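Local coordinates for protein geranyltranstransferase (Methylococcus capsulatus, PDB 3TS7) that probably condenses isopentenyl diphosphate with allylic diphosphates to make farnesyl diphosphate, a magnesium-dependent step of isoprenoid synthesis, at residues Lys219-Ala224 and Glu292-Ile297. Sequence-based numbering, arbitrary orientation.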
loop_
_atom_site.group_PDB
_atom_site.type_symbol
_atom_site.label_atom_id
_atom_site.label_comp_id
_atom_site.label_asym_id
_atom_site.label_seq_id
_atom_site.Cartn_x
_atom_site.Cartn_y
_atom_site.Cartn_z
ATOM N N LYS B 219 -21.318 7.480 -3.317
ATOM C CA LYS B 219 -21.602 6.335 -4.211
ATOM C C LYS B 219 -22.304 6.776 -5.500
ATOM O O LYS B 219 -21.896 6.394 -6.610
ATOM C CB LYS B 219 -22.448 5.285 -3.481
ATOM C CG LYS B 219 -22.780 4.062 -4.350
ATOM C CD LYS B 219 -23.581 3.035 -3.599
ATOM C CE LYS B 219 -23.689 1.732 -4.396
ATOM N NZ LYS B 219 -24.416 0.714 -3.599
ATOM N N CYS B 220 -23.327 7.627 -5.345
ATOM C CA CYS B 220 -24.104 8.119 -6.488
ATOM C C CYS B 220 -23.291 9.044 -7.390
ATOM O O CYS B 220 -23.359 8.913 -8.606
ATOM C CB CYS B 220 -25.423 8.771 -6.026
ATOM S SG CYS B 220 -26.548 7.650 -5.200
ATOM N N ILE B 221 -22.483 9.960 -6.841
ATOM C CA ILE B 221 -21.688 10.780 -7.760
ATOM C C ILE B 221 -20.595 9.976 -8.494
ATOM O O ILE B 221 -20.281 10.267 -9.652
ATOM C CB ILE B 221 -21.110 12.094 -7.157
ATOM C CG1 ILE B 221 -19.969 11.832 -6.195
ATOM C CG2 ILE B 221 -22.222 12.951 -6.489
ATOM C CD1 ILE B 221 -19.430 13.126 -5.577
ATOM N N GLY B 222 -20.051 8.965 -7.814
ATOM C CA GLY B 222 -19.017 8.105 -8.385
ATOM C C GLY B 222 -19.574 7.357 -9.594
ATOM O O GLY B 222 -18.948 7.318 -10.648
ATOM N N LEU B 223 -20.770 6.803 -9.449
ATOM C CA LEU B 223 -21.375 6.051 -10.548
ATOM C C LEU B 223 -21.761 6.971 -11.692
ATOM O O LEU B 223 -21.443 6.700 -12.851
ATOM C CB LEU B 223 -22.586 5.260 -10.056
ATOM C CG LEU B 223 -22.252 3.942 -9.363
ATOM C CD1 LEU B 223 -23.423 3.491 -8.529
ATOM C CD2 LEU B 223 -21.823 2.853 -10.382
ATOM N N ALA B 224 -22.408 8.081 -11.342
ATOM C CA ALA B 224 -22.897 9.047 -12.311
ATOM C C ALA B 224 -21.800 9.632 -13.203
ATOM O O ALA B 224 -21.995 9.749 -14.403
ATOM C CB ALA B 224 -23.684 10.171 -11.602
ATOM N N GLU B 292 -23.289 21.774 -5.321
ATOM C CA GLU B 292 -22.598 22.307 -6.482
ATOM C C GLU B 292 -21.451 21.411 -6.957
ATOM O O GLU B 292 -21.174 21.313 -8.167
ATOM C CB GLU B 292 -22.055 23.707 -6.168
ATOM C CG GLU B 292 -23.158 24.739 -5.919
ATOM C CD GLU B 292 -23.927 25.109 -7.186
ATOM O OE1 GLU B 292 -25.145 25.366 -7.089
ATOM O OE2 GLU B 292 -23.324 25.147 -8.282
ATOM N N LEU B 293 -20.765 20.790 -6.003
ATOM C CA LEU B 293 -19.676 19.873 -6.331
ATOM C C LEU B 293 -20.200 18.628 -7.090
ATOM O O LEU B 293 -19.558 18.176 -8.036
ATOM C CB LEU B 293 -18.906 19.470 -5.071
ATOM C CG LEU B 293 -17.620 18.667 -5.279
ATOM C CD1 LEU B 293 -16.578 19.467 -6.096
ATOM C CD2 LEU B 293 -17.049 18.226 -3.939
ATOM N N ALA B 294 -21.364 18.104 -6.683
ATOM C CA ALA B 294 -22.049 17.044 -7.440
ATOM C C ALA B 294 -22.178 17.377 -8.934
ATOM O O ALA B 294 -21.721 16.602 -9.781
ATOM C CB ALA B 294 -23.393 16.733 -6.839
ATOM N N ARG B 295 -22.742 18.541 -9.253
ATOM C CA ARG B 295 -22.892 18.966 -10.653
ATOM C C ARG B 295 -21.568 19.082 -11.396
ATOM O O ARG B 295 -21.442 18.594 -12.516
ATOM C CB ARG B 295 -23.695 20.275 -10.785
ATOM C CG ARG B 295 -23.687 20.807 -12.227
ATOM C CD ARG B 295 -24.472 22.076 -12.480
ATOM N NE ARG B 295 -24.196 23.144 -11.522
ATOM C CZ ARG B 295 -24.622 24.400 -11.661
ATOM N NH1 ARG B 295 -25.343 24.749 -12.723
ATOM N NH2 ARG B 295 -24.346 25.307 -10.733
ATOM N N PHE B 296 -20.588 19.720 -10.764
ATOM C CA PHE B 296 -19.270 19.920 -11.354
ATOM C C PHE B 296 -18.578 18.597 -11.723
ATOM O O PHE B 296 -18.042 18.445 -12.824
ATOM C CB PHE B 296 -18.389 20.727 -10.385
ATOM C CG PHE B 296 -16.974 20.876 -10.847
ATOM C CD1 PHE B 296 -15.979 20.031 -10.366
ATOM C CD2 PHE B 296 -16.632 21.850 -11.783
ATOM C CE1 PHE B 296 -14.657 20.151 -10.816
ATOM C CE2 PHE B 296 -15.313 21.990 -12.223
ATOM C CZ PHE B 296 -14.326 21.133 -11.744
ATOM N N ILE B 297 -18.582 17.662 -10.781
ATOM C CA ILE B 297 -17.927 16.364 -10.971
ATOM C C ILE B 297 -18.683 15.558 -12.044
ATOM O O ILE B 297 -18.070 15.071 -12.995
ATOM C CB ILE B 297 -17.827 15.589 -9.633
ATOM C CG1 ILE B 297 -16.823 16.276 -8.693
ATOM C CG2 ILE B 297 -17.468 14.092 -9.854
ATOM C CD1 ILE B 297 -16.782 15.658 -7.287
#
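In the all-helical fold of the polyprenyl synthetase family, the long helix 208-237 meets the short, near-C-terminal helix 288-298 through Ile221, which reaches across to Ala294 and Ile297. The CG2 methyl of Ile221 lies 4.0 Å from the CB of Ala294, while the end of the longer branch, CD1, comes equally near, 4.0 Å, to CD1 of Ile297. The first torsion aims the two branches: CG1 sits between the backbone N and the carbonyl carbon (chi1 73°), leaving CG2 anti to that carbon, and the extended second torsion carries CD1 outward. Ile297 answers from one turn beyond Ala294 with its own CG1 branch, likewise extended (chi2 174°), and the two isoleucines run at a slant to each other, end methyl to end methyl. Ala294, with no more than a methyl, is the residue whose CA lies nearest Ile221 CA, at 6.3 Å. Leu57 of helix 53-65 touches both Ile221 and Leu293, and Met53 of the same helix touches Ile297; Ala276 of helix 262-279 also packs on Ile221. Arg295 points away from helix 208-237 and, through NH2, donates to Glu292 OE2 at 2.7 Å, a salt bridge between residues one turn apart on the same helix; OE2 offers its syn lone pair and lies almost in the guanidinium plane of Arg295 (8° out of it). Helix 5-27 packs Leu9 against Glu292 and Met13 against Phe296. Between the two segments no hydrogen bond or salt bridge forms, and all three touching residues are buried, so the contact itself rests on dispersion and the exclusion of water from a few aliphatic methyls; the Arg295-Glu292 salt bridge lies off this interface and takes no part in it.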